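Local coordinates for multicopper oxidase (PDB 6VOW), which probably oxidises phenolic or other electron-rich substrates in the manner of laccases, passing the electrons through bound copper ions to reduce dioxygen to water, at residues P67-R72 with F133-H138; P58-G63 with N85-P90; L370-H375 with D430-W435. One frame throughout, in Å; residues are numbered along the deposited sequence. Where two conformers were deposited one is given.

Contacts 1 and 2 both belong to the N-terminal cupredoxin domain and touch directly, their centres 13 Å apart. Tyr-62 joins them: its O lies 3.2 Å from Val-69 N, a probable hydrogen bond, and its CD2 packs 3.3 Å from Tyr-135 CE1. Contact 1 alone reaches the Cu-O-Cu group, through His-136 and His-138. Contact 3 lies in the C-terminal cupredoxin domain, which supplies further histidines to the same cluster. Its centre is 25 Å from that of contact 1, with nearest atoms about 8 Å apart, and 33 Å from that of contact 2, with nearest atoms about 17 Å apart.

Contact 1 (P67-R72 with F133-H138); sequences PGVELR and FWYHPH. With C2O (Cu-O-Cu linkage), chain B.
With chi1 at 65°, Tyr-135 places CG between its backbone N and carbonyl carbon and sends the phenol away from strand 131-136 toward Val-69 and Leu-71. Trp-134 and His-136 share this first torsion (both 59°), but as alternate residues of the strand they project to its other side, where the copper lies. The setting is a cupredoxin β-sandwich: strands 71-74 and 131-136 belong to one sheet, with strand 151-156 between them, and Tyr-135 reaches from strand 131-136 to the loop that leads into strand 71-74. Its OH donates to Val-69 O at 2.8 Å, in the carbonyl plane and on a lone pair; the acceptor in turn lies at the edge of the phenol ring, in its plane. This one bond fixes the direction of the hydroxyl in a buried place. Around the same oxygen, Gly-68 C comes to 3.7 Å of Tyr-135 OH. Leu-71 adds apolar packing: it crosses the phenol at about a right angle, its CD1 4.2 Å from Tyr-135 CE2.

His-136 and His-138 form one of the four His-X-His motifs of multicopper oxidases. His-136 ND1 donates to Pro-137 O at 2.6 Å and 162°, which helps fix the rotation of the imidazole, with NE2 facing the metal. His-136 NE2 binds the copper ion CU2 at 2.0 Å, together with His-96 and His-440; His-138 NE2 binds the copper ion CU3 at 2.2 Å, together with His-393 and His-438. The two copper ions, bridged by O1, correspond to the type 3 pair of this family. Trp-134 lies beneath the first of these ligands: His-136 CD2 sits 3.1 Å above the indole plane, toward its rim, and Trp-134 CZ2 is 3.5 Å from CU2.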
loop_
_atom_site.group_PDB
_atom_site.type_symbol
_atom_site.label_atom_id
_atom_site.label_comp_id
_atom_site.label_asym_id
_atom_site.label_seq_id
_atom_site.Cartn_x
_atom_site.Cartn_y
_atom_site.Cartn_z
ATOM N N PRO A 67 3.052 10.961 -7.594
ATOM C CA PRO A 67 1.885 10.139 -7.275
ATOM C C PRO A 67 0.565 10.790 -7.573
ATOM O O PRO A 67 0.437 11.981 -7.481
ATOM C CB PRO A 67 1.981 9.921 -5.755
ATOM C CG PRO A 67 3.423 10.134 -5.434
ATOM C CD PRO A 67 3.936 11.127 -6.427
ATOM N N GLY A 68 -0.401 9.951 -7.842
ATOM C CA GLY A 68 -1.714 10.393 -8.258
ATOM C C GLY A 68 -2.507 11.206 -7.225
ATOM O O GLY A 68 -2.242 11.241 -5.997
ATOM N N VAL A 69 -3.500 11.878 -7.734
ATOM C CA VAL A 69 -4.387 12.648 -6.902
ATOM C C VAL A 69 -4.884 11.857 -5.671
ATOM O O VAL A 69 -5.030 10.603 -5.714
ATOM C CB VAL A 69 -5.603 13.028 -7.738
ATOM C CG1 VAL A 69 -6.683 11.993 -7.487
ATOM C CG2 VAL A 69 -6.048 14.434 -7.409
ATOM N N GLU A 70 -5.114 12.576 -4.569
ATOM C CA GLU A 70 -5.649 11.925 -3.355
ATOM C C GLU A 70 -7.178 11.627 -3.498
ATOM O O GLU A 70 -7.921 12.455 -3.783
ATOM C CB GLU A 70 -5.297 12.622 -2.005
ATOM C CG GLU A 70 -5.609 11.635 -0.828
ATOM C CD GLU A 70 -5.121 12.054 0.581
ATOM O OE1 GLU A 70 -6.011 12.309 1.398
ATOM O OE2 GLU A 70 -3.905 12.067 0.928
ATOM N N LEU A 71 -7.580 10.392 -3.437
ATOM C CA LEU A 71 -9.019 10.116 -3.359
ATOM C C LEU A 71 -9.494 10.068 -1.895
ATOM O O LEU A 71 -8.838 9.400 -1.008
ATOM C CB LEU A 71 -9.373 8.847 -4.089
ATOM C CG LEU A 71 -9.792 8.921 -5.551
ATOM C CD1 LEU A 71 -8.888 9.631 -6.421
ATOM C CD2 LEU A 71 -9.901 7.527 -6.108
ATOM N N ARG A 72 -10.582 10.779 -1.595
ATOM C CA ARG A 72 -11.148 10.654 -0.196
ATOM C C ARG A 72 -12.531 10.088 -0.227
ATOM O O ARG A 72 -13.317 10.458 -1.135
ATOM C CB ARG A 72 -11.352 11.969 0.513
ATOM C CG ARG A 72 -10.234 12.916 0.522
ATOM C CD ARG A 72 -9.193 12.511 1.492
ATOM N NE ARG A 72 -9.535 12.823 2.862
ATOM C CZ ARG A 72 -8.644 13.164 3.796
ATOM N NH1 ARG A 72 -7.324 13.274 3.578
ATOM N NH2 ARG A 72 -9.103 13.390 4.974
ATOM N N PHE A 133 -5.421 3.823 2.321
ATOM C CA PHE A 133 -5.372 2.732 1.349
ATOM C C PHE A 133 -4.657 3.375 0.215
ATOM O O PHE A 133 -4.194 4.561 0.308
ATOM C CB PHE A 133 -6.812 2.222 1.021
ATOM C CG PHE A 133 -7.463 1.680 2.190
ATOM C CD1 PHE A 133 -7.133 0.470 2.651
ATOM C CD2 PHE A 133 -8.252 2.509 2.976
ATOM C CE1 PHE A 133 -7.673 -0.011 3.828
ATOM C CE2 PHE A 133 -8.756 2.087 4.164
ATOM C CZ PHE A 133 -8.494 0.795 4.585
ATOM N N TRP A 134 -4.551 2.632 -0.858
ATOM C CA TRP A 134 -4.047 3.271 -2.112
ATOM C C TRP A 134 -4.570 2.526 -3.292
ATOM O O TRP A 134 -5.210 1.458 -3.165
ATOM C CB TRP A 134 -2.485 3.360 -2.160
ATOM C CG TRP A 134 -1.727 2.099 -2.082
ATOM C CD1 TRP A 134 -1.781 1.161 -1.127
ATOM C CD2 TRP A 134 -0.792 1.654 -3.043
ATOM N NE1 TRP A 134 -0.925 0.161 -1.432
ATOM C CE2 TRP A 134 -0.276 0.473 -2.596
ATOM C CE3 TRP A 134 -0.305 2.198 -4.215
ATOM C CZ2 TRP A 134 0.646 -0.241 -3.317
ATOM C CZ3 TRP A 134 0.648 1.532 -4.906
ATOM C CH2 TRP A 134 1.155 0.338 -4.439
ATOM N N TYR A 135 -4.240 3.045 -4.439
ATOM C CA TYR A 135 -4.720 2.496 -5.687
ATOM C C TYR A 135 -3.630 2.526 -6.744
ATOM O O TYR A 135 -2.812 3.462 -6.830
ATOM C CB TYR A 135 -5.960 3.310 -6.125
ATOM C CG TYR A 135 -5.708 4.761 -6.460
ATOM C CD1 TYR A 135 -5.493 5.128 -7.764
ATOM C CD2 TYR A 135 -5.763 5.762 -5.501
ATOM C CE1 TYR A 135 -5.270 6.434 -8.137
ATOM C CE2 TYR A 135 -5.568 7.100 -5.876
ATOM C CZ TYR A 135 -5.315 7.397 -7.225
ATOM O OH TYR A 135 -5.072 8.644 -7.692
ATOM N N HIS A 136 -3.705 1.548 -7.608
ATOM C CA HIS A 136 -2.705 1.408 -8.640
ATOM C C HIS A 136 -3.181 0.370 -9.615
ATOM O O HIS A 136 -4.130 -0.298 -9.345
ATOM C CB HIS A 136 -1.374 0.947 -8.012
ATOM C CG HIS A 136 -1.481 -0.344 -7.287
ATOM N ND1 HIS A 136 -1.513 -1.568 -7.917
ATOM C CD2 HIS A 136 -1.581 -0.594 -5.966
ATOM C CE1 HIS A 136 -1.618 -2.527 -7.005
ATOM N NE2 HIS A 136 -1.638 -1.955 -5.805
ATOM N N PRO A 137 -2.526 0.263 -10.767
ATOM C CA PRO A 137 -2.958 -0.736 -11.743
ATOM C C PRO A 137 -2.621 -2.057 -11.301
ATOM O O PRO A 137 -1.807 -2.212 -10.393
ATOM C CB PRO A 137 -2.143 -0.399 -13.000
ATOM C CG PRO A 137 -1.878 1.043 -12.838
ATOM C CD PRO A 137 -1.656 1.260 -11.394
ATOM N N HIS A 138 -3.269 -3.017 -11.936
ATOM C CA HIS A 138 -2.897 -4.399 -11.790
ATOM C C HIS A 138 -2.651 -5.066 -13.148
ATOM O O HIS A 138 -2.939 -6.217 -13.327
ATOM C CB HIS A 138 -3.971 -5.106 -11.039
ATOM C CG HIS A 138 -3.424 -5.999 -10.024
ATOM N ND1 HIS A 138 -2.899 -7.223 -10.355
ATOM C CD2 HIS A 138 -3.179 -5.805 -8.715
ATOM C CE1 HIS A 138 -2.420 -7.793 -9.269
ATOM N NE2 HIS A 138 -2.602 -6.961 -8.268
HETATM CU CU2 C2O B . -1.373 -3.033 -4.133
HETATM CU CU3 C2O B . -2.327 -7.086 -6.085
HETATM O O1 C2O B . -1.770 -5.137 -4.994
#

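Contact 2 (P58-G63 with N85-P90)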
loop_
_atom_site.group_PDB
_atom_site.type_symbol
_atom_site.label_atom_id
_atom_site.label_comp_id
_atom_site.label_asym_id
_atom_site.label_seq_id
_atom_site.Cartn_x
_atom_site.Cartn_y
_atom_site.Cartn_z
ATOM N N PRO A 58 9.260 11.078 -18.498
ATOM C CA PRO A 58 8.024 10.958 -19.240
ATOM C C PRO A 58 7.040 10.097 -18.455
ATOM O O PRO A 58 6.787 9.030 -18.862
ATOM C CB PRO A 58 8.486 10.316 -20.557
ATOM C CG PRO A 58 9.616 9.412 -20.138
ATOM C CD PRO A 58 10.320 10.205 -19.062
ATOM N N ALA A 59 6.553 10.585 -17.322
ATOM C CA ALA A 59 5.778 9.741 -16.394
ATOM C C ALA A 59 4.338 9.575 -16.833
ATOM O O ALA A 59 3.885 10.262 -17.760
ATOM C CB ALA A 59 5.832 10.322 -14.957
ATOM N N TRP A 60 3.625 8.676 -16.160
ATOM C CA TRP A 60 2.193 8.344 -16.383
ATOM C C TRP A 60 1.525 8.535 -15.043
ATOM O O TRP A 60 2.031 8.060 -14.005
ATOM C CB TRP A 60 2.012 6.841 -16.760
ATOM C CG TRP A 60 2.453 6.546 -18.088
ATOM C CD1 TRP A 60 2.996 7.400 -18.964
ATOM C CD2 TRP A 60 2.377 5.290 -18.760
ATOM N NE1 TRP A 60 3.279 6.758 -20.129
ATOM C CE2 TRP A 60 2.879 5.461 -20.009
ATOM C CE3 TRP A 60 1.899 4.045 -18.407
ATOM C CZ2 TRP A 60 2.928 4.443 -20.949
ATOM C CZ3 TRP A 60 1.984 2.999 -19.372
ATOM C CH2 TRP A 60 2.489 3.209 -20.582
ATOM N N GLY A 61 0.409 9.253 -15.053
ATOM C CA GLY A 61 -0.203 9.720 -13.775
ATOM C C GLY A 61 -1.712 9.717 -13.786
ATOM O O GLY A 61 -2.303 9.812 -14.862
ATOM N N TYR A 62 -2.287 9.575 -12.580
ATOM C CA TYR A 62 -3.672 9.813 -12.346
ATOM C C TYR A 62 -3.896 11.275 -11.954
ATOM O O TYR A 62 -3.354 11.754 -10.956
ATOM C CB TYR A 62 -4.184 8.961 -11.220
ATOM C CG TYR A 62 -4.037 7.504 -11.377
ATOM C CD1 TYR A 62 -4.828 6.791 -12.264
ATOM C CD2 TYR A 62 -3.101 6.810 -10.612
ATOM C CE1 TYR A 62 -4.712 5.432 -12.358
ATOM C CE2 TYR A 62 -2.990 5.416 -10.698
ATOM C CZ TYR A 62 -3.802 4.783 -11.571
ATOM O OH TYR A 62 -3.703 3.492 -11.717
ATOM N N GLY A 63 -4.695 11.962 -12.772
ATOM C CA GLY A 63 -5.237 13.275 -12.454
ATOM C C GLY A 63 -4.190 14.290 -12.606
ATOM O O GLY A 63 -4.169 15.232 -11.895
ATOM N N ASN A 85 -9.289 5.680 -19.099
ATOM C CA ASN A 85 -7.919 5.332 -19.513
ATOM C C ASN A 85 -7.477 6.217 -20.704
ATOM O O ASN A 85 -7.928 6.024 -21.828
ATOM C CB ASN A 85 -7.879 3.872 -19.882
ATOM C CG ASN A 85 -6.498 3.407 -20.263
ATOM O OD1 ASN A 85 -5.538 4.101 -20.091
ATOM N ND2 ASN A 85 -6.406 2.234 -20.730
ATOM N N LYS A 86 -6.647 7.222 -20.454
ATOM C CA LYS A 86 -6.017 7.983 -21.561
ATOM C C LYS A 86 -4.515 7.694 -21.761
ATOM O O LYS A 86 -3.703 8.555 -22.183
ATOM C CB LYS A 86 -6.256 9.444 -21.365
ATOM C CG LYS A 86 -7.728 9.842 -21.412
ATOM C CD LYS A 86 -7.807 11.371 -21.557
ATOM C CE LYS A 86 -9.151 11.915 -22.024
ATOM N NZ LYS A 86 -9.298 13.353 -21.652
ATOM N N LEU A 87 -4.155 6.460 -21.437
ATOM C CA LEU A 87 -2.850 5.931 -21.754
ATOM C C LEU A 87 -2.958 5.269 -23.087
ATOM O O LEU A 87 -4.011 5.203 -23.730
ATOM C CB LEU A 87 -2.349 4.939 -20.676
ATOM C CG LEU A 87 -2.213 5.534 -19.322
ATOM C CD1 LEU A 87 -2.017 4.436 -18.324
ATOM C CD2 LEU A 87 -1.081 6.557 -19.232
ATOM N N ASP A 88 -1.824 4.778 -23.513
ATOM C CA ASP A 88 -1.745 4.172 -24.803
ATOM C C ASP A 88 -1.784 2.682 -24.693
ATOM O O ASP A 88 -1.577 2.062 -25.665
ATOM C CB ASP A 88 -0.606 4.730 -25.643
ATOM C CG ASP A 88 0.792 4.437 -25.087
ATOM O OD1 ASP A 88 1.018 3.448 -24.286
ATOM O OD2 ASP A 88 1.688 5.244 -25.493
ATOM N N GLU A 89 -2.117 2.157 -23.510
ATOM C CA GLU A 89 -2.306 0.741 -23.307
ATOM C C GLU A 89 -3.313 0.410 -22.175
ATOM O O GLU A 89 -3.628 1.246 -21.391
ATOM C CB GLU A 89 -0.976 0.081 -22.963
ATOM C CG GLU A 89 -0.466 0.419 -21.580
ATOM C CD GLU A 89 0.966 -0.046 -21.383
ATOM O OE1 GLU A 89 1.751 -0.035 -22.323
ATOM O OE2 GLU A 89 1.323 -0.434 -20.319
ATOM N N PRO A 90 -3.744 -0.858 -22.117
ATOM C CA PRO A 90 -4.761 -1.198 -21.145
ATOM C C PRO A 90 -4.327 -1.002 -19.685
ATOM O O PRO A 90 -3.168 -1.068 -19.374
ATOM C CB PRO A 90 -5.034 -2.682 -21.439
ATOM C CG PRO A 90 -4.517 -2.944 -22.823
ATOM C CD PRO A 90 -3.418 -2.006 -23.031
#
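Trp-60 meets Leu-87 from its first side-chain atom, Trp-60 CB lying 4.0 Å from Leu-87 CD2, and so packs strand 57-62, an outer strand of a sheet in the N-terminal cupredoxin domain, on the loop 86-90 that follows strand 78-85. With chi1 at -73°, CG lies anti to the carbonyl carbon and the indole slides beneath the leucine. Leu-87 CD2 then stands over one face, 3.7 Å from Trp-60 CD2 and 3.9 Å from the centroid of the five-membered ring, a CH-pi contact. The other methyl, Leu-87 CD1, follows the ring outward and reaches Trp-60 CE3 at 3.9 Å. Farther along, Asp-88 OD1 comes obliquely to 4.0 Å from Trp-60 CZ2. Glu-89, extended beyond CG, brings OE2 to the edge, 3.6 Å from Trp-60 CZ3, and CD to 3.7 Å from Trp-60 CH2, its carboxylate turned 84° to the indole. The Glu-89 carboxylate beside the weakly positive C-H edge is probably mildly favourable.

Asn-85 OD1 accepts from Leu-87 N in an Asx turn, and Asn-85 ND2 donates almost straight to Glu-89 O at 3.0 Å. Strand 57-62 pairs along strand 37-49, on whose Ala-44 Leu-87 also rests; beyond the tip, helix 141-146 is flanked by Ser-140, weakly bonded to Glu-89, and Arg-147, which adds a cation-pi contact to Trp-60.

Contact 3 (L370-H375 with D430-W435); sequences LKKGGH and DNPGVW
Asp-430 opens segment 430-435, its backbone O 4.1 Å from Lys-372 NZ. Its side chain leaves the contact: CB points away, Asp-430 OD1 stays 6.7 Å from Lys-372 NZ, and the carboxylate forms a long, weak ion pair with Arg-99. Asn-431 uses ND2 on the carbonyls of Gly-394 and Leu-100, while its backbone O accepts a weak hydrogen bond from Trp-435 NE1. The side-chain packing falls to Pro-432. Lys-372 starts with CG anti to its backbone N (chi1 -172°) and passes obliquely across the edge of the proline, bent at chi3 and chi4. Lys-372 CD thus lies 4.1 Å from Pro-432 CB, and Lys-372 NZ ends 3.6 Å from Pro-432 CD. From Gly-433 the chain enters strand 433-439.

Turn 371-374 and loop residues 430-432 each lie where the chain passes from one sheet of the C-terminal cupredoxin β-sandwich to the other. Backbone bonds of Gly-373 and Gly-374 with Ala-429 tie the type II turn to the second connection. Across the segments themselves there is neither hydrogen bond nor salt bridge: a lysine chain lies against a proline at the surface, so attraction between Lys-372 and Asp-430 is probably only long-range.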
loop_
_atom_site.group_PDB
_atom_site.type_symbol
_atom_site.label_atom_id
_atom_site.label_comp_id
_atom_site.label_asym_id
_atom_site.label_seq_id
_atom_site.Cartn_x
_atom_site.Cartn_y
_atom_site.Cartn_z
ATOM N N LEU A 370 -10.911 -21.592 -0.474
ATOM C CA LEU A 370 -11.462 -21.385 0.857
ATOM C C LEU A 370 -12.976 -21.387 0.809
ATOM O O LEU A 370 -13.578 -20.932 -0.153
ATOM C CB LEU A 370 -11.004 -20.033 1.436
ATOM C CG LEU A 370 -9.508 -19.774 1.465
ATOM C CD1 LEU A 370 -9.260 -18.420 2.034
ATOM C CD2 LEU A 370 -8.704 -20.834 2.240
ATOM N N LYS A 371 -13.581 -21.898 1.866
ATOM C CA LYS A 371 -15.030 -21.847 2.030
ATOM C C LYS A 371 -15.461 -20.474 2.560
ATOM O O LYS A 371 -14.859 -19.967 3.493
ATOM C CB LYS A 371 -15.470 -22.978 2.965
ATOM C CG LYS A 371 -15.354 -24.346 2.298
ATOM C CD LYS A 371 -15.388 -25.523 3.275
ATOM C CE LYS A 371 -14.689 -26.763 2.702
ATOM N NZ LYS A 371 -15.285 -28.036 3.224
ATOM N N LYS A 372 -16.513 -19.901 1.972
ATOM C CA LYS A 372 -17.005 -18.590 2.355
ATOM C C LYS A 372 -17.440 -18.624 3.801
ATOM O O LYS A 372 -18.144 -19.544 4.214
ATOM C CB LYS A 372 -18.136 -18.106 1.419
ATOM C CG LYS A 372 -18.610 -16.647 1.615
ATOM C CD LYS A 372 -19.837 -16.285 0.750
ATOM C CE LYS A 372 -20.798 -15.272 1.388
ATOM N NZ LYS A 372 -20.573 -13.833 1.023
ATOM N N GLY A 373 -16.943 -17.678 4.594
ATOM C CA GLY A 373 -17.230 -17.667 6.034
ATOM C C GLY A 373 -16.316 -18.578 6.817
ATOM O O GLY A 373 -16.378 -18.610 8.011
ATOM N N GLY A 374 -15.395 -19.232 6.132
ATOM C CA GLY A 374 -14.427 -20.125 6.780
ATOM C C GLY A 374 -13.307 -19.337 7.439
ATOM O O GLY A 374 -12.874 -18.279 6.951
ATOM N N HIS A 375 -12.804 -19.897 8.519
ATOM C CA HIS A 375 -11.729 -19.301 9.307
ATOM C C HIS A 375 -10.453 -20.137 9.030
ATOM O O HIS A 375 -10.460 -21.360 9.162
ATOM C CB HIS A 375 -12.126 -19.280 10.775
ATOM C CG HIS A 375 -13.245 -18.312 11.101
ATOM N ND1 HIS A 375 -14.514 -18.421 10.576
ATOM C CD2 HIS A 375 -13.281 -17.244 11.932
ATOM C CE1 HIS A 375 -15.275 -17.436 11.029
ATOM N NE2 HIS A 375 -14.546 -16.714 11.867
ATOM N N ASP A 430 -14.172 -14.058 3.903
ATOM C CA ASP A 430 -15.299 -13.155 4.085
ATOM C C ASP A 430 -16.015 -12.823 2.794
ATOM O O ASP A 430 -17.167 -12.515 2.791
ATOM C CB ASP A 430 -14.669 -11.805 4.539
ATOM C CG ASP A 430 -15.369 -11.183 5.693
ATOM O OD1 ASP A 430 -16.610 -11.397 5.882
ATOM O OD2 ASP A 430 -14.643 -10.447 6.432
ATOM N N ASN A 431 -15.256 -12.791 1.710
ATOM C CA ASN A 431 -15.585 -12.029 0.507
ATOM C C ASN A 431 -15.353 -13.067 -0.622
ATOM O O ASN A 431 -14.206 -13.565 -0.802
ATOM C CB ASN A 431 -14.634 -10.803 0.539
ATOM C CG ASN A 431 -14.868 -9.831 -0.541
ATOM O OD1 ASN A 431 -15.749 -9.996 -1.344
ATOM N ND2 ASN A 431 -14.084 -8.788 -0.553
ATOM N N PRO A 432 -16.429 -13.499 -1.313
ATOM C CA PRO A 432 -16.288 -14.521 -2.319
ATOM C C PRO A 432 -15.664 -13.961 -3.606
ATOM O O PRO A 432 -15.848 -12.782 -3.970
ATOM C CB PRO A 432 -17.737 -15.005 -2.530
ATOM C CG PRO A 432 -18.543 -13.776 -2.316
ATOM C CD PRO A 432 -17.843 -13.094 -1.169
ATOM N N GLY A 433 -14.870 -14.824 -4.239
ATOM C CA GLY A 433 -14.162 -14.496 -5.436
ATOM C C GLY A 433 -12.873 -15.249 -5.545
ATOM O O GLY A 433 -12.720 -16.287 -4.935
ATOM N N VAL A 434 -11.988 -14.694 -6.361
ATOM C CA VAL A 434 -10.687 -15.239 -6.616
ATOM C C VAL A 434 -9.750 -14.117 -6.361
ATOM O O VAL A 434 -9.687 -13.199 -7.103
ATOM C CB VAL A 434 -10.531 -15.778 -8.062
ATOM C CG1 VAL A 434 -9.118 -16.371 -8.223
ATOM C CG2 VAL A 434 -11.587 -16.843 -8.373
ATOM N N TRP A 435 -9.019 -14.195 -5.272
ATOM C CA TRP A 435 -8.192 -13.061 -4.841
ATOM C C TRP A 435 -6.711 -13.338 -4.998
ATOM O O TRP A 435 -6.189 -14.330 -4.490
ATOM C CB TRP A 435 -8.436 -12.805 -3.365
ATOM C CG TRP A 435 -9.812 -12.754 -3.143
ATOM C CD1 TRP A 435 -10.613 -13.773 -2.736
ATOM C CD2 TRP A 435 -10.653 -11.676 -3.461
ATOM N NE1 TRP A 435 -11.919 -13.371 -2.738
ATOM C CE2 TRP A 435 -11.972 -12.077 -3.176
ATOM C CE3 TRP A 435 -10.432 -10.399 -3.919
ATOM C CZ2 TRP A 435 -13.061 -11.206 -3.288
ATOM C CZ3 TRP A 435 -11.561 -9.541 -4.054
ATOM C CH2 TRP A 435 -12.832 -9.960 -3.732
#